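VP35 (Myotis lucifugus, PDB 6DKU) probably antagonises the host interferon response, as its filoviral VP35 relatives do, and is represented here by its interferon inhibitory domain. Local coordinates at residues R14-Y19 with A63-I68; S32-V37 with S67-C72; S89-A94 with Y117-G122. The protein carries 1 engineered substitution. All coordinates share one frame; numbering follows the deposited sequence.

In the fold
Contacts 1 and 2 belong to the helical part of the domain and contact 3 to the sheet-bearing part, the two-part build of filoviral VP35 interferon inhibitory domains. Contacts 1 and 2 have centres about 9 Å apart and both end on helix 61-71, where helices 9-18 and 26-37 meet it one after the other; S67 and I68 lie in both. They also touch directly, I65 O lying 4.1 Å from I34 CD1. Contact 3 closes a loop over the hairpin of strands 113-119 and 122-127. Its centre is about 25 Å from that of contact 1 and about 22 Å from that of contact 2, and its nearest atoms are about 9 Å from contact 2.

Contact 1: residues R14-Y19 with A63-I68. Unlike the reference sequence in segment 14-19: G18 (reference Ser).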
loop_
_atom_site.group_PDB
_atom_site.type_symbol
_atom_site.label_atom_id
_atom_site.label_comp_id
_atom_site.label_asym_id
_atom_site.label_seq_id
_atom_site.Cartn_x
_atom_site.Cartn_y
_atom_site.Cartn_z
ATOM N N ARG A 14 7.065 -1.608 -9.620
ATOM C CA ARG A 14 7.969 -0.778 -10.419
ATOM C C ARG A 14 7.195 0.201 -11.297
ATOM O O ARG A 14 7.536 1.390 -11.378
ATOM C CB ARG A 14 8.883 -1.650 -11.281
ATOM C CG ARG A 14 9.870 -0.829 -12.096
ATOM C CD ARG A 14 10.591 -1.635 -13.163
ATOM N NE ARG A 14 9.691 -2.129 -14.206
ATOM C CZ ARG A 14 9.064 -1.364 -15.101
ATOM N NH1 ARG A 14 9.225 -0.046 -15.098
ATOM N NH2 ARG A 14 8.271 -1.922 -16.008
ATOM N N VAL A 15 6.140 -0.285 -11.962
ATOM C CA VAL A 15 5.337 0.578 -12.824
ATOM C C VAL A 15 4.711 1.698 -12.008
ATOM O O VAL A 15 4.884 2.883 -12.318
ATOM C CB VAL A 15 4.256 -0.232 -13.558
ATOM C CG1 VAL A 15 3.183 0.711 -14.106
ATOM C CG2 VAL A 15 4.864 -1.081 -14.654
ATOM N N LEU A 16 3.973 1.343 -10.950
ATOM C CA LEU A 16 3.250 2.387 -10.231
ATOM C C LEU A 16 4.206 3.348 -9.536
ATOM O O LEU A 16 3.992 4.564 -9.568
ATOM C CB LEU A 16 2.261 1.786 -9.235
ATOM C CG LEU A 16 0.848 1.629 -9.804
ATOM C CD1 LEU A 16 0.729 0.348 -10.624
ATOM C CD2 LEU A 16 -0.194 1.662 -8.695
ATOM N N THR A 17 5.271 2.838 -8.915
ATOM C CA THR A 17 6.166 3.774 -8.235
ATOM C C THR A 17 6.991 4.598 -9.214
ATOM O O THR A 17 7.570 5.608 -8.802
ATOM C CB THR A 17 7.096 3.051 -7.256
ATOM O OG1 THR A 17 7.745 1.964 -7.922
ATOM C CG2 THR A 17 6.308 2.518 -6.072
ATOM N N GLY A 18 7.056 4.198 -10.488
ATOM C CA GLY A 18 7.623 5.076 -11.497
ATOM C C GLY A 18 6.977 6.450 -11.540
ATOM O O GLY A 18 7.650 7.445 -11.818
ATOM N N TYR A 19 5.673 6.536 -11.254
ATOM C CA TYR A 19 4.981 7.820 -11.304
ATOM C C TYR A 19 5.230 8.677 -10.074
ATOM O O TYR A 19 4.881 9.860 -10.077
ATOM C CB TYR A 19 3.475 7.612 -11.488
ATOM C CG TYR A 19 3.139 6.989 -12.820
ATOM C CD1 TYR A 19 3.068 5.611 -12.960
ATOM C CD2 TYR A 19 2.918 7.773 -13.941
ATOM C CE1 TYR A 19 2.782 5.033 -14.168
ATOM C CE2 TYR A 19 2.626 7.202 -15.159
ATOM C CZ TYR A 19 2.560 5.831 -15.268
ATOM O OH TYR A 19 2.273 5.242 -16.476
ATOM N N ALA A 63 -3.256 10.468 -5.840
ATOM C CA ALA A 63 -4.702 10.291 -5.776
ATOM C C ALA A 63 -5.104 8.936 -6.327
ATOM O O ALA A 63 -5.897 8.228 -5.708
ATOM C CB ALA A 63 -5.420 11.408 -6.534
ATOM N N ALA A 64 -4.555 8.554 -7.483
ATOM C CA ALA A 64 -4.926 7.279 -8.095
ATOM C C ALA A 64 -4.622 6.111 -7.169
ATOM O O ALA A 64 -5.460 5.213 -6.992
ATOM C CB ALA A 64 -4.194 7.108 -9.427
ATOM N N ILE A 65 -3.425 6.111 -6.570
ATOM C CA ILE A 65 -3.037 5.055 -5.636
ATOM C C ILE A 65 -4.040 4.954 -4.493
ATOM O O ILE A 65 -4.521 3.862 -4.168
ATOM C CB ILE A 65 -1.612 5.304 -5.115
ATOM C CG1 ILE A 65 -0.590 5.043 -6.218
ATOM C CG2 ILE A 65 -1.324 4.450 -3.899
ATOM C CD1 ILE A 65 0.748 5.700 -5.935
ATOM N N ILE A 66 -4.383 6.089 -3.871
ATOM C CA ILE A 66 -5.402 6.049 -2.817
ATOM C C ILE A 66 -6.741 5.564 -3.374
ATOM O O ILE A 66 -7.514 4.863 -2.693
ATOM C CB ILE A 66 -5.516 7.441 -2.156
ATOM C CG1 ILE A 66 -4.312 7.703 -1.239
ATOM C CG2 ILE A 66 -6.813 7.570 -1.381
ATOM C CD1 ILE A 66 -4.282 9.097 -0.627
ATOM N N SER A 67 -7.015 5.897 -4.633
ATOM C CA SER A 67 -8.287 5.576 -5.258
ATOM C C SER A 67 -8.450 4.079 -5.432
ATOM O O SER A 67 -9.582 3.587 -5.442
ATOM C CB SER A 67 -8.399 6.293 -6.606
ATOM O OG SER A 67 -9.497 5.819 -7.369
ATOM N N ILE A 68 -7.345 3.337 -5.574
ATOM C CA ILE A 68 -7.460 1.879 -5.612
ATOM C C ILE A 68 -7.982 1.358 -4.282
ATOM O O ILE A 68 -8.876 0.506 -4.240
ATOM C CB ILE A 68 -6.121 1.214 -5.989
ATOM C CG1 ILE A 68 -5.454 1.857 -7.217
ATOM C CG2 ILE A 68 -6.300 -0.285 -6.189
ATOM C CD1 ILE A 68 -3.975 1.421 -7.329
#
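L16 and I65 mark the nearest approach of the two helical backbones, their CA atoms standing 8.2 Å apart, a spacing bridged entirely by aliphatic side chains. L16 does all the reaching from its side, and it does so with one branch. Its CD2 methyl meets CD1 of I68 tip to tip at 4.0 Å, while the same methyl lies 4.2 Å from CG1 of I65. The two isoleucines are therefore touched at different points: I68 offers the end of its chain, whereas I65 offers its middle, with CD1 of I65 farther off, 5.0 Å from L16 CD2. In I68, chi1 of -48° sets CG1 beside the backbone N, and a nearly extended chi2 of 165° then carries CD1 outward to L16. I65 and I68 are three residues apart on helix 61-71, so both project from the same face of it, and the leucine methyl addresses the pair. This is interior packing in the helical bundle of the VP35 interferon inhibitory domain, where helix 9-18 and helix 61-71 have further helices around them. L16 also rests on M48 and F51 of helix 41-56 and on V31 of helix 26-37; I65 touches L30 and V31 as well as L20. All three contacting residues are buried. Three residues after L16 comes Y19, whose N is hydrogen-bonded to L16 O at 3.1 Å. The same carbonyl oxygen lies at the edge of the Y19 ring, in its plane, and that ring makes an edge-to-face stack with F51.

Contact 2: residues S32-V37 with S67-C72; sequences SAIAMV and SITQRC
I34 drives a single methyl, CD1, against helix 61-71 where the backbones come nearest, its CA lying 8.1 Å from that of T69. A chi1 of -66° sets CG1 of I34 beside the backbone N, and the extended chi2 of 177° puts CD1 foremost. The tight part of the contact lies on I68: I34 CD1 is 3.9 Å from I68 CD1 and 4.1 Å from I68 CB, and the two isoleucine side chains pass each other at a slant. The CD1 methyl of I68 receives I34 from a direction roughly at right angles to that of L16. F75 of helix 73-76 touches both isoleucines, and F12 of helix 9-18 adds a further apolar surface to I34, making this a meeting point of several helices in the bundle. T69 closes the contact more loosely, its CG2 methyl standing 4.3 Å from I34 CD1. Its chi1 of 67° presents that methyl to I34 and turns OG1 back to the backbone, where it is bonded to I66 O. Towards solvent the chemistry becomes polar. There Q70 NE2 donates to T69 OG1 over 3.2 Å, the acceptor tilted somewhat from the amide plane, and the same nitrogen bonds G110 O. R71, also exposed, forms a salt bridge to E54 of helix 41-56. Within 67-72 the apolar side made by I68 and the T69 methyl thus adjoins a polar side made by Q70 and R71. I68 and T69 meet I34 through methyl and methine carbons, so this part of the contact rests on apolar packing, with the threonine hydroxyl satisfied locally.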
loop_
_atom_site.group_PDB
_atom_site.type_symbol
_atom_site.label_atom_id
_atom_site.label_comp_id
_atom_site.label_asym_id
_atom_site.label_seq_id
_atom_site.Cartn_x
_atom_site.Cartn_y
_atom_site.Cartn_z
ATOM N N SER A 32 3.356 -0.924 -2.575
ATOM C CA SER A 32 3.899 -2.214 -2.163
ATOM C C SER A 32 2.863 -3.052 -1.414
ATOM O O SER A 32 2.825 -4.279 -1.561
ATOM C CB SER A 32 5.144 -1.991 -1.302
ATOM O OG SER A 32 5.824 -3.211 -1.065
ATOM N N ALA A 33 2.017 -2.410 -0.603
ATOM C CA ALA A 33 1.004 -3.142 0.151
ATOM C C ALA A 33 -0.056 -3.705 -0.779
ATOM O O ALA A 33 -0.450 -4.873 -0.651
ATOM C CB ALA A 33 0.364 -2.227 1.197
ATOM N N ILE A 34 -0.517 -2.883 -1.725
ATOM C CA ILE A 34 -1.456 -3.345 -2.739
ATOM C C ILE A 34 -0.895 -4.560 -3.463
ATOM O O ILE A 34 -1.600 -5.555 -3.670
ATOM C CB ILE A 34 -1.788 -2.199 -3.714
ATOM C CG1 ILE A 34 -2.546 -1.088 -2.986
ATOM C CG2 ILE A 34 -2.619 -2.707 -4.878
ATOM C CD1 ILE A 34 -2.851 0.106 -3.854
ATOM N N ALA A 35 0.389 -4.512 -3.838
ATOM C CA ALA A 35 0.976 -5.657 -4.530
ATOM C C ALA A 35 1.057 -6.873 -3.620
ATOM O O ALA A 35 0.771 -7.995 -4.051
ATOM C CB ALA A 35 2.361 -5.307 -5.065
ATOM N N MET A 36 1.446 -6.670 -2.361
ATOM C CA MET A 36 1.600 -7.790 -1.440
ATOM C C MET A 36 0.271 -8.486 -1.185
ATOM O O MET A 36 0.228 -9.711 -1.004
ATOM C CB MET A 36 2.186 -7.307 -0.112
ATOM C CG MET A 36 3.665 -6.979 -0.126
ATOM S SD MET A 36 4.087 -5.901 1.258
ATOM C CE MET A 36 3.780 -6.967 2.658
ATOM N N VAL A 37 -0.827 -7.722 -1.159
ATOM C CA VAL A 37 -2.097 -8.243 -0.649
ATOM C C VAL A 37 -2.952 -8.899 -1.737
ATOM O O VAL A 37 -3.932 -9.594 -1.414
ATOM C CB VAL A 37 -2.855 -7.103 0.064
ATOM C CG1 VAL A 37 -3.657 -6.278 -0.931
ATOM C CG2 VAL A 37 -3.702 -7.634 1.212
ATOM N N SER A 67 -7.015 5.897 -4.633
ATOM C CA SER A 67 -8.287 5.576 -5.258
ATOM C C SER A 67 -8.450 4.079 -5.432
ATOM O O SER A 67 -9.582 3.587 -5.442
ATOM C CB SER A 67 -8.399 6.293 -6.606
ATOM O OG SER A 67 -9.497 5.819 -7.369
ATOM N N ILE A 68 -7.345 3.337 -5.574
ATOM C CA ILE A 68 -7.460 1.879 -5.612
ATOM C C ILE A 68 -7.982 1.358 -4.282
ATOM O O ILE A 68 -8.876 0.506 -4.240
ATOM C CB ILE A 68 -6.121 1.214 -5.989
ATOM C CG1 ILE A 68 -5.454 1.857 -7.217
ATOM C CG2 ILE A 68 -6.300 -0.285 -6.189
ATOM C CD1 ILE A 68 -3.975 1.421 -7.329
ATOM N N THR A 69 -7.421 1.855 -3.176
ATOM C CA THR A 69 -7.914 1.442 -1.862
ATOM C C THR A 69 -9.371 1.844 -1.650
ATOM O O THR A 69 -10.084 1.220 -0.850
ATOM C CB THR A 69 -7.050 2.032 -0.748
ATOM O OG1 THR A 69 -7.227 3.447 -0.737
ATOM C CG2 THR A 69 -5.590 1.711 -0.993
ATOM N N GLN A 70 -9.837 2.873 -2.353
ATOM C CA GLN A 70 -11.214 3.300 -2.115
ATOM C C GLN A 70 -12.237 2.644 -3.043
ATOM O O GLN A 70 -13.322 2.264 -2.590
ATOM C CB GLN A 70 -11.311 4.823 -2.227
ATOM C CG GLN A 70 -10.627 5.542 -1.076
ATOM C CD GLN A 70 -10.928 4.894 0.255
ATOM O OE1 GLN A 70 -12.067 4.903 0.715
ATOM N NE2 GLN A 70 -9.908 4.314 0.873
ATOM N N ARG A 71 -11.920 2.488 -4.325
ATOM C CA ARG A 71 -12.903 2.117 -5.334
ATOM C C ARG A 71 -12.823 0.670 -5.801
ATOM O O ARG A 71 -13.850 0.107 -6.177
ATOM C CB ARG A 71 -12.774 3.039 -6.550
ATOM C CG ARG A 71 -13.332 4.432 -6.327
ATOM C CD ARG A 71 -13.900 4.973 -7.621
ATOM N NE ARG A 71 -13.221 6.196 -8.037
ATOM C CZ ARG A 71 -13.429 6.806 -9.200
ATOM N NH1 ARG A 71 -12.768 7.920 -9.497
ATOM N NH2 ARG A 71 -14.294 6.299 -10.070
ATOM N N CYS A 72 -11.642 0.055 -5.801
ATOM C CA CYS A 72 -11.519 -1.354 -6.157
ATOM C C CYS A 72 -11.948 -2.196 -4.965
ATOM O O CYS A 72 -11.318 -2.146 -3.902
ATOM C CB CYS A 72 -10.089 -1.680 -6.575
ATOM S SG CYS A 72 -9.663 -1.059 -8.227
#

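Contact 3: residues S89-A94 with Y117-G122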
loop_
_atom_site.group_PDB
_atom_site.type_symbol
_atom_site.label_atom_id
_atom_site.label_comp_id
_atom_site.label_asym_id
_atom_site.label_seq_id
_atom_site.Cartn_x
_atom_site.Cartn_y
_atom_site.Cartn_z
ATOM N N SER A 89 13.664 0.764 15.170
ATOM C CA SER A 89 14.703 1.536 14.499
ATOM C C SER A 89 14.805 1.219 13.009
ATOM O O SER A 89 15.218 2.084 12.232
ATOM C CB SER A 89 16.048 1.295 15.183
ATOM O OG SER A 89 15.893 1.244 16.587
ATOM N N GLN A 90 14.453 0.004 12.582
ATOM C CA GLN A 90 14.522 -0.332 11.160
ATOM C C GLN A 90 13.300 0.127 10.380
ATOM O O GLN A 90 13.255 -0.055 9.160
ATOM C CB GLN A 90 14.716 -1.841 10.968
ATOM C CG GLN A 90 16.009 -2.319 11.549
ATOM C CD GLN A 90 15.834 -2.865 12.934
ATOM O OE1 GLN A 90 15.009 -2.363 13.704
ATOM N NE2 GLN A 90 16.696 -3.801 13.309
ATOM N N ILE A 91 12.308 0.703 11.047
ATOM C CA ILE A 91 11.214 1.377 10.355
ATOM C C ILE A 91 11.747 2.729 9.898
ATOM O O ILE A 91 12.376 3.435 10.700
ATOM C CB ILE A 91 9.977 1.536 11.255
ATOM C CG1 ILE A 91 9.512 0.182 11.789
ATOM C CG2 ILE A 91 8.853 2.216 10.503
ATOM C CD1 ILE A 91 8.295 0.274 12.696
ATOM N N PRO A 92 11.538 3.114 8.637
ATOM C CA PRO A 92 12.000 4.428 8.159
ATOM C C PRO A 92 11.686 5.539 9.150
ATOM O O PRO A 92 10.599 5.591 9.729
ATOM C CB PRO A 92 11.232 4.612 6.846
ATOM C CG PRO A 92 11.062 3.210 6.339
ATOM C CD PRO A 92 10.888 2.333 7.567
ATOM N N ARG A 93 12.665 6.434 9.338
ATOM C CA ARG A 93 12.609 7.408 10.427
ATOM C C ARG A 93 11.449 8.383 10.265
ATOM O O ARG A 93 10.784 8.729 11.247
ATOM C CB ARG A 93 13.928 8.168 10.512
ATOM C CG ARG A 93 14.215 8.733 11.889
ATOM C CD ARG A 93 15.217 7.863 12.617
ATOM N NE ARG A 93 16.579 8.304 12.345
ATOM C CZ ARG A 93 17.296 9.052 13.177
ATOM N NH1 ARG A 93 16.776 9.437 14.336
ATOM N NH2 ARG A 93 18.530 9.417 12.852
ATOM N N ALA A 94 11.190 8.844 9.042
ATOM C CA ALA A 94 10.128 9.825 8.848
ATOM C C ALA A 94 8.758 9.279 9.228
ATOM O O ALA A 94 7.851 10.067 9.524
ATOM C CB ALA A 94 10.117 10.313 7.402
ATOM N N TYR A 117 3.293 -2.828 11.283
ATOM C CA TYR A 117 4.646 -3.253 11.616
ATOM C C TYR A 117 4.632 -4.148 12.846
ATOM O O TYR A 117 3.907 -3.886 13.809
ATOM C CB TYR A 117 5.545 -2.050 11.885
ATOM C CG TYR A 117 5.952 -1.288 10.652
ATOM C CD1 TYR A 117 6.845 -1.825 9.740
ATOM C CD2 TYR A 117 5.452 -0.021 10.411
ATOM C CE1 TYR A 117 7.215 -1.120 8.612
ATOM C CE2 TYR A 117 5.814 0.689 9.295
ATOM C CZ TYR A 117 6.694 0.141 8.400
ATOM O OH TYR A 117 7.045 0.865 7.289
ATOM N N LEU A 118 5.452 -5.196 12.816
ATOM C CA LEU A 118 5.595 -6.135 13.926
ATOM C C LEU A 118 6.948 -5.911 14.589
ATOM O O LEU A 118 7.994 -6.194 13.993
ATOM C CB LEU A 118 5.437 -7.570 13.434
ATOM C CG LEU A 118 4.058 -8.146 13.723
ATOM C CD1 LEU A 118 3.990 -8.587 15.183
ATOM C CD2 LEU A 118 2.981 -7.095 13.417
ATOM N N THR A 119 6.921 -5.391 15.816
ATOM C CA THR A 119 8.099 -5.102 16.613
ATOM C C THR A 119 8.084 -5.949 17.879
ATOM O O THR A 119 7.012 -6.332 18.360
ATOM C CB THR A 119 8.172 -3.620 17.003
ATOM O OG1 THR A 119 7.403 -3.414 18.193
ATOM C CG2 THR A 119 7.625 -2.741 15.884
ATOM N N PRO A 120 9.260 -6.267 18.430
ATOM C CA PRO A 120 9.308 -7.149 19.606
ATOM C C PRO A 120 8.499 -6.652 20.788
ATOM O O PRO A 120 7.969 -7.479 21.536
ATOM C CB PRO A 120 10.806 -7.220 19.921
ATOM C CG PRO A 120 11.448 -7.054 18.582
ATOM C CD PRO A 120 10.597 -6.048 17.855
ATOM N N GLU A 121 8.349 -5.346 20.973
ATOM C CA GLU A 121 7.429 -4.815 21.974
ATOM C C GLU A 121 6.488 -3.829 21.289
ATOM O O GLU A 121 6.675 -2.618 21.342
ATOM C CB GLU A 121 8.185 -4.175 23.180
ATOM C CG GLU A 121 7.292 -3.357 24.138
ATOM C CD GLU A 121 7.821 -3.250 25.583
ATOM O OE1 GLU A 121 7.141 -2.610 26.420
ATOM O OE2 GLU A 121 8.894 -3.815 25.892
ATOM N N GLY A 122 5.454 -4.356 20.648
ATOM C CA GLY A 122 4.407 -3.538 20.070
ATOM C C GLY A 122 4.090 -3.944 18.640
ATOM O O GLY A 122 4.864 -4.602 17.954
#
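I91 and Y117 are brought together by similar first torsions: chi1 of -56° in I91 and -74° in Y117 each set the chain (CG1 or CG) beside the backbone N. The contact lays the loop between strands 82-84 and 100-101 over the antiparallel hairpin formed by strands 113-119 and 122-127, in the sheet part of the VP35 domain. I91 covers one face of the tyrosine ring. Its CD1 makes a CH-pi contact 3.8 Å from the ring centroid of Y117, displaced toward the rim above CG. Further along, CG2 of I91 lies 3.6 Å from Y117 CE2, so the two branches of I91 lie along the length of one face, CD1 near CG and CG2 near CE2 and CZ. P92 follows with a lighter touch, its CD 4.1 Å from Y117 OH. L99 packs against I91 and Y117 alike, and V85 also touches I91. At the hairpin end T119 offers its CG2 methyl to I91 CD1 at 4.4 Å. The turn through P120 and E121 is closed by G122 O, which accepts hydrogen bonds from T119 N (3.1 Å) and T119 OG1 (2.8 Å), the hydroxyl standing 45° out of the carbonyl plane.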